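Local coordinates for protein kojibiose phosphorylase (Gut metagenome, PDB 6W0P) that belongs to glycoside hydrolase family 65, built of an N-terminal beta domain, a central helical catalytic domain and a small C-terminal beta domain, at residues K25-F33 and L653-I664; S309-C317 and F645-L653. All coordinates share one frame; numbering follows the deposited sequence.

Interaction 1. Residues K25-F33 and L653-I664; sequences KSMVSESIF and LDDYNNNTCEGI
Thr660 O is gripped by two donors: Ser31 OG across the contact, at 2.7 Å, and Gly663 N from its own 3-10 turn. The hydroxyl lies in the carbonyl plane, with a C=O...OG angle of 152°. It reaches there because OG stands beside the backbone N of Ser31, anti to the carbonyl carbon (chi1 -64°), on a residue whose CB already faces the turn. The chains run close here, Val28 CA lying 4.0 Å from Cys661 CA, and Met27 CB meets Cys661 CB at 3.7 Å. Farther along the helix, Ile32 crosses Leu653 at about a right angle, with CG2 3.7 Å from Leu653 CD2, while its CG1 rests on Thr660 CG2. Asp655 works from both carboxylate oxygens. OD1 takes the N-H of Thr660 from above the carboxylate plane (N-H...O 164°), and OD2 accepts from a water that also receives Lys25 NZ; the lysine and aspartate are thus joined through water, NZ and OD2 being 5.2 Å apart. Thr660 OG1 turns elsewhere, to Asp652. The whole is a short helix of the N-terminal domain docked on a 3-10 turn in the catalytic domain's loop before helix 666-680: a buried interdomain contact.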
# COMPACT_ATOMS: atom_id res chain seq x y z
N LYS A 25 31.62 15.54 2.05
CA LYS A 25 31.69 14.12 2.48
C LYS A 25 31.43 14.01 3.98
O LYS A 25 31.68 12.95 4.50
CB LYS A 25 33.07 13.53 2.18
CG LYS A 25 33.51 13.66 0.73
CD LYS A 25 32.52 13.09 -0.23
CE LYS A 25 33.02 13.14 -1.65
NZ LYS A 25 32.02 12.63 -2.61
N SER A 26 30.98 15.08 4.64
CA SER A 26 30.83 15.16 6.11
C SER A 26 30.11 13.90 6.62
O SER A 26 30.65 13.21 7.48
CB SER A 26 30.12 16.44 6.52
OG SER A 26 29.53 16.32 7.81
N MET A 27 28.93 13.59 6.08
CA MET A 27 28.14 12.43 6.56
C MET A 27 28.72 11.11 6.03
O MET A 27 28.55 10.09 6.71
CB MET A 27 26.67 12.59 6.17
CG MET A 27 25.92 13.58 7.11
SD MET A 27 24.16 13.80 6.66
CE MET A 27 23.58 12.10 6.81
N VAL A 28 29.41 11.12 4.89
CA VAL A 28 30.07 9.91 4.31
C VAL A 28 31.15 9.45 5.29
O VAL A 28 31.17 8.27 5.61
CB VAL A 28 30.64 10.15 2.90
CG1 VAL A 28 31.56 9.03 2.45
CG2 VAL A 28 29.53 10.35 1.88
N SER A 29 32.00 10.38 5.75
CA SER A 29 33.11 10.13 6.70
C SER A 29 32.52 9.64 8.03
O SER A 29 32.96 8.59 8.53
CB SER A 29 33.97 11.36 6.85
OG SER A 29 34.49 11.77 5.58
N GLU A 30 31.53 10.33 8.57
CA GLU A 30 30.80 9.88 9.78
C GLU A 30 30.49 8.37 9.66
O GLU A 30 30.64 7.64 10.67
CB GLU A 30 29.48 10.64 9.95
CG GLU A 30 29.62 12.08 10.41
CD GLU A 30 28.30 12.80 10.66
OE1 GLU A 30 27.23 12.29 10.22
OE2 GLU A 30 28.33 13.89 11.28
N SER A 31 30.01 7.91 8.50
CA SER A 31 29.58 6.50 8.32
C SER A 31 30.81 5.59 8.30
O SER A 31 30.90 4.64 9.09
CB SER A 31 28.74 6.36 7.07
OG SER A 31 27.53 7.11 7.17
N ILE A 32 31.78 5.94 7.46
CA ILE A 32 32.97 5.11 7.13
C ILE A 32 33.81 4.91 8.38
O ILE A 32 34.29 3.78 8.62
CB ILE A 32 33.77 5.75 5.98
CG1 ILE A 32 33.00 5.63 4.67
CG2 ILE A 32 35.17 5.15 5.91
CD1 ILE A 32 33.66 6.31 3.49
N PHE A 33 33.99 5.98 9.14
CA PHE A 33 34.92 6.01 10.29
C PHE A 33 34.20 5.57 11.57
O PHE A 33 34.78 5.75 12.64
CB PHE A 33 35.54 7.40 10.43
CG PHE A 33 36.59 7.74 9.40
CD1 PHE A 33 36.23 8.10 8.12
CD2 PHE A 33 37.92 7.73 9.74
CE1 PHE A 33 37.20 8.45 7.18
CE2 PHE A 33 38.89 8.03 8.79
CZ PHE A 33 38.53 8.43 7.52
N LEU A 653 33.84 2.79 0.98
CA LEU A 653 34.98 3.76 1.02
C LEU A 653 34.84 4.79 -0.11
O LEU A 653 35.12 5.98 0.12
CB LEU A 653 36.30 3.02 0.92
CG LEU A 653 36.67 2.18 2.14
CD1 LEU A 653 37.90 1.37 1.84
CD2 LEU A 653 36.92 3.03 3.36
N ASP A 654 34.46 4.35 -1.31
CA ASP A 654 34.36 5.24 -2.50
C ASP A 654 32.88 5.47 -2.85
O ASP A 654 32.64 6.00 -3.97
CB ASP A 654 35.17 4.66 -3.67
CG ASP A 654 36.62 4.32 -3.35
OD1 ASP A 654 37.26 5.05 -2.56
OD2 ASP A 654 37.12 3.32 -3.89
N ASP A 655 31.93 5.05 -2.01
CA ASP A 655 30.50 5.48 -2.05
C ASP A 655 29.88 5.21 -3.44
O ASP A 655 29.27 6.16 -4.02
CB ASP A 655 30.39 6.97 -1.67
CG ASP A 655 29.00 7.51 -1.33
OD1 ASP A 655 28.03 6.70 -1.17
OD2 ASP A 655 28.89 8.76 -1.20
N TYR A 656 29.99 3.99 -3.99
CA TYR A 656 29.47 3.64 -5.34
C TYR A 656 27.93 3.78 -5.42
O TYR A 656 27.43 4.06 -6.55
CB TYR A 656 29.91 2.24 -5.77
CG TYR A 656 31.32 2.15 -6.32
CD1 TYR A 656 32.43 2.12 -5.48
CD2 TYR A 656 31.55 2.07 -7.68
CE1 TYR A 656 33.72 2.00 -5.99
CE2 TYR A 656 32.82 1.95 -8.21
CZ TYR A 656 33.91 1.92 -7.36
OH TYR A 656 35.17 1.84 -7.87
N ASN A 657 27.20 3.56 -4.30
CA ASN A 657 25.72 3.63 -4.25
C ASN A 657 25.24 5.08 -3.99
O ASN A 657 24.01 5.31 -4.00
CB ASN A 657 25.16 2.64 -3.23
CG ASN A 657 25.11 1.20 -3.71
OD1 ASN A 657 25.69 0.86 -4.74
ND2 ASN A 657 24.39 0.35 -3.01
N ASN A 658 26.15 6.01 -3.66
CA ASN A 658 25.87 7.43 -3.36
C ASN A 658 25.03 7.61 -2.08
O ASN A 658 24.56 8.72 -1.87
CB ASN A 658 25.25 8.15 -4.57
CG ASN A 658 26.25 8.36 -5.70
OD1 ASN A 658 27.34 8.88 -5.49
ND2 ASN A 658 25.89 7.91 -6.88
N ASN A 659 24.90 6.61 -1.21
CA ASN A 659 24.11 6.75 0.04
C ASN A 659 24.92 6.22 1.25
O ASN A 659 24.31 5.87 2.26
CB ASN A 659 22.76 6.04 -0.09
CG ASN A 659 22.92 4.53 -0.23
OD1 ASN A 659 24.01 4.05 -0.53
ND2 ASN A 659 21.85 3.76 -0.01
N THR A 660 26.24 6.14 1.17
CA THR A 660 27.08 5.76 2.33
C THR A 660 26.97 6.84 3.40
O THR A 660 27.32 6.55 4.55
CB THR A 660 28.52 5.46 1.90
OG1 THR A 660 28.49 4.21 1.23
CG2 THR A 660 29.50 5.41 3.06
N CYS A 661 26.46 8.04 3.05
CA CYS A 661 26.14 9.12 4.03
C CYS A 661 25.21 8.57 5.11
O CYS A 661 25.37 8.98 6.26
CB CYS A 661 25.54 10.37 3.37
SG CYS A 661 24.09 10.08 2.32
N GLU A 662 24.32 7.63 4.76
CA GLU A 662 23.29 7.04 5.66
C GLU A 662 23.92 5.98 6.57
O GLU A 662 23.32 5.66 7.63
CB GLU A 662 22.19 6.33 4.87
CG GLU A 662 21.29 7.22 4.03
CD GLU A 662 20.29 6.45 3.17
OE1 GLU A 662 20.04 5.26 3.46
OE2 GLU A 662 19.79 7.01 2.19
N GLY A 663 25.06 5.43 6.19
CA GLY A 663 25.63 4.27 6.91
C GLY A 663 26.35 3.34 5.96
O GLY A 663 26.28 3.54 4.74
N ILE A 664 27.12 2.42 6.52
CA ILE A 664 27.86 1.40 5.74
C ILE A 664 26.85 0.32 5.34
O ILE A 664 25.78 0.23 6.03
CB ILE A 664 29.05 0.84 6.55
CG1 ILE A 664 28.60 0.05 7.79
CG2 ILE A 664 30.01 1.95 6.92
CD1 ILE A 664 29.75 -0.48 8.60
O HOH W 1 31.28 10.00 -1.39

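Interaction 2. Residues S309-C317 and F645-L653; sequences SDQQGIRYC and FGFATRLDL
Arg650 NH1 and Thr649 OG1 supply the direct hydrogen bonds to helix 308-324. NH1 serves two acceptors: Gln312 OE1 at 3.1 Å, nearly straight (170°) and in the guanidinium plane, and Ser309 O at 2.9 Å, more bent (143°) and tilted from that plane. Gln312 NE2 is hydrogen-bonded to Arg15 O. Ser309 O also takes the helical bond from Gly313 N. Bends at chi2 and chi3 fold the arginine back across Ser309, whose OG lies over one face of the guanidinium, while NE pairs with Asp654 in a salt bridge. Thr649 OG1 donates to Asp310 OD1 at 2.9 Å, meeting it on the anti side; Asp310 OD2 is held by Trp700.

Two waters add indirect links. One donates to Asp310 OD1 and Gly646 O and accepts from Thr649 N; the other accepts from Arg650 NH2 and lies 2.7 Å from Gln312 OE1, with more acceptors near it than protons to give.

Leu653 CD2 sits over the centre of the Tyr316 ring, 3.8 Å from the centroid and 6° off the normal, a CH-pi contact. The backbones also approach closely, Gly313 CA lying 3.2 Å from Thr649 O.

The loop following helix 638-645 thus lies against helix 308-324. Strand 15-19 borders them through Ile16, which touches Gln312, Tyr316 and Leu653; strand 303-305 and helix 666-680 both touch Ile314.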
# COMPACT_ATOMS: atom_id res chain seq x y z
N SER A 309 44.50 -0.63 -3.16
CA SER A 309 43.08 -0.23 -3.06
C SER A 309 42.25 -1.41 -2.53
O SER A 309 41.43 -1.22 -1.59
CB SER A 309 42.59 0.24 -4.39
OG SER A 309 41.16 0.34 -4.35
N ASP A 310 42.49 -2.62 -3.04
CA ASP A 310 41.73 -3.82 -2.59
C ASP A 310 42.27 -4.26 -1.23
O ASP A 310 41.50 -4.75 -0.42
CB ASP A 310 41.75 -4.92 -3.65
CG ASP A 310 40.72 -4.75 -4.74
OD1 ASP A 310 39.69 -4.10 -4.48
OD2 ASP A 310 40.92 -5.32 -5.82
N GLN A 311 43.56 -4.11 -0.99
CA GLN A 311 44.15 -4.52 0.31
C GLN A 311 43.50 -3.66 1.41
O GLN A 311 43.10 -4.23 2.43
CB GLN A 311 45.68 -4.42 0.32
CG GLN A 311 46.27 -4.71 1.69
CD GLN A 311 46.06 -6.14 2.13
OE1 GLN A 311 46.93 -6.98 1.91
NE2 GLN A 311 44.91 -6.44 2.72
N GLN A 312 43.41 -2.35 1.20
CA GLN A 312 42.76 -1.44 2.17
C GLN A 312 41.30 -1.84 2.30
O GLN A 312 40.83 -1.98 3.43
CB GLN A 312 42.86 0.03 1.77
CG GLN A 312 42.16 0.98 2.74
CD GLN A 312 42.34 2.42 2.30
OE1 GLN A 312 42.11 2.74 1.13
NE2 GLN A 312 42.78 3.28 3.21
N GLY A 313 40.60 -2.00 1.18
CA GLY A 313 39.16 -2.32 1.18
C GLY A 313 38.88 -3.57 1.98
O GLY A 313 38.06 -3.50 2.97
N ILE A 314 39.50 -4.70 1.62
CA ILE A 314 39.16 -5.98 2.30
C ILE A 314 39.43 -5.85 3.81
O ILE A 314 38.65 -6.41 4.61
CB ILE A 314 39.88 -7.20 1.70
CG1 ILE A 314 39.25 -8.48 2.24
CG2 ILE A 314 41.38 -7.18 1.94
CD1 ILE A 314 37.76 -8.53 2.09
N ARG A 315 40.50 -5.18 4.21
CA ARG A 315 40.84 -5.10 5.65
C ARG A 315 39.84 -4.16 6.32
O ARG A 315 39.39 -4.45 7.44
CB ARG A 315 42.31 -4.72 5.83
CG ARG A 315 42.79 -5.07 7.23
CD ARG A 315 44.27 -4.85 7.38
NE ARG A 315 45.02 -6.01 6.94
CZ ARG A 315 45.99 -6.00 6.03
NH1 ARG A 315 46.32 -4.89 5.38
NH2 ARG A 315 46.60 -7.15 5.76
N TYR A 316 39.40 -3.12 5.61
CA TYR A 316 38.33 -2.25 6.12
C TYR A 316 37.08 -3.11 6.36
O TYR A 316 36.46 -2.99 7.46
CB TYR A 316 38.08 -1.05 5.19
CG TYR A 316 36.93 -0.20 5.65
CD1 TYR A 316 37.07 0.68 6.71
CD2 TYR A 316 35.68 -0.32 5.07
CE1 TYR A 316 36.00 1.44 7.16
CE2 TYR A 316 34.61 0.45 5.49
CZ TYR A 316 34.77 1.32 6.55
OH TYR A 316 33.69 2.04 6.97
N CYS A 317 36.69 -3.91 5.36
CA CYS A 317 35.48 -4.80 5.42
C CYS A 317 35.60 -5.77 6.61
O CYS A 317 34.65 -5.86 7.39
CB CYS A 317 35.29 -5.58 4.13
SG CYS A 317 34.81 -4.54 2.72
N PHE A 645 33.15 -9.27 -9.33
CA PHE A 645 33.93 -8.85 -8.14
C PHE A 645 34.07 -7.33 -8.17
O PHE A 645 33.64 -6.73 -7.20
CB PHE A 645 35.31 -9.50 -8.04
CG PHE A 645 36.04 -9.08 -6.80
CD1 PHE A 645 35.76 -9.68 -5.57
CD2 PHE A 645 37.00 -8.09 -6.84
CE1 PHE A 645 36.43 -9.29 -4.42
CE2 PHE A 645 37.68 -7.71 -5.69
CZ PHE A 645 37.39 -8.31 -4.49
N GLY A 646 34.60 -6.76 -9.26
CA GLY A 646 34.76 -5.30 -9.48
C GLY A 646 35.18 -4.55 -8.22
O GLY A 646 36.26 -4.83 -7.70
N PHE A 647 34.32 -3.66 -7.72
CA PHE A 647 34.62 -2.75 -6.58
C PHE A 647 34.06 -3.32 -5.26
O PHE A 647 33.73 -2.53 -4.36
CB PHE A 647 34.07 -1.36 -6.88
CG PHE A 647 32.64 -1.33 -7.35
CD1 PHE A 647 31.60 -1.30 -6.45
CD2 PHE A 647 32.35 -1.35 -8.71
CE1 PHE A 647 30.28 -1.28 -6.88
CE2 PHE A 647 31.03 -1.33 -9.14
CZ PHE A 647 30.00 -1.30 -8.22
N ALA A 648 34.00 -4.64 -5.12
CA ALA A 648 33.41 -5.33 -3.95
C ALA A 648 33.98 -4.79 -2.63
O ALA A 648 33.20 -4.68 -1.70
CB ALA A 648 33.64 -6.82 -4.06
N THR A 649 35.29 -4.47 -2.54
CA THR A 649 35.94 -4.03 -1.28
C THR A 649 35.78 -2.52 -1.05
O THR A 649 36.18 -2.08 0.07
CB THR A 649 37.43 -4.39 -1.22
OG1 THR A 649 38.17 -3.53 -2.08
CG2 THR A 649 37.70 -5.84 -1.58
N ARG A 650 35.23 -1.78 -2.04
CA ARG A 650 35.26 -0.29 -2.09
C ARG A 650 33.85 0.32 -2.05
O ARG A 650 33.75 1.55 -2.15
CB ARG A 650 35.96 0.19 -3.37
CG ARG A 650 37.36 -0.37 -3.58
CD ARG A 650 38.30 -0.01 -2.45
NE ARG A 650 38.38 1.44 -2.26
CZ ARG A 650 39.29 2.05 -1.52
NH1 ARG A 650 40.22 1.34 -0.90
NH2 ARG A 650 39.25 3.37 -1.41
N LEU A 651 32.78 -0.46 -1.93
CA LEU A 651 31.43 0.10 -2.14
C LEU A 651 31.22 1.28 -1.18
O LEU A 651 30.75 2.34 -1.66
CB LEU A 651 30.36 -0.97 -1.96
CG LEU A 651 28.96 -0.52 -2.41
CD1 LEU A 651 28.26 -1.63 -3.17
CD2 LEU A 651 28.11 -0.11 -1.22
N ASP A 652 31.55 1.13 0.11
CA ASP A 652 31.41 2.24 1.11
C ASP A 652 32.58 3.24 1.01
O ASP A 652 32.32 4.47 0.97
CB ASP A 652 31.23 1.67 2.51
CG ASP A 652 29.86 1.04 2.64
OD1 ASP A 652 28.86 1.73 2.33
OD2 ASP A 652 29.80 -0.14 3.00
N LEU A 653 33.84 2.79 0.98
CA LEU A 653 34.98 3.76 1.02
C LEU A 653 34.84 4.79 -0.11
O LEU A 653 35.12 5.98 0.12
CB LEU A 653 36.30 3.02 0.92
CG LEU A 653 36.67 2.18 2.14
CD1 LEU A 653 37.90 1.37 1.84
CD2 LEU A 653 36.92 3.03 3.36
O HOH W 2 36.95 -4.44 -4.78
O HOH W 3 41.41 4.83 -0.35

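Interactions 1 and 2 have centres about 13 Å apart and share Leu653, which belongs to the loop segment of each. Two probable hydrogen bonds connect them further: Tyr316 OH to Ile32 O at 2.5 Å joins helix 308-324 to the C-terminal end of helix 26-32, and Thr660 OG1 to Asp652 OD1 at 2.7 Å braces the loop against itself. Ile32 CD1 also packs 3.4 Å from Asp652 O, so the N-terminal helix touches the part of the loop that belongs to interaction 2. The single connection from 645 to 664 faces both helices in turn, and in sequence interaction 2 is nested within the span closed by interaction 1.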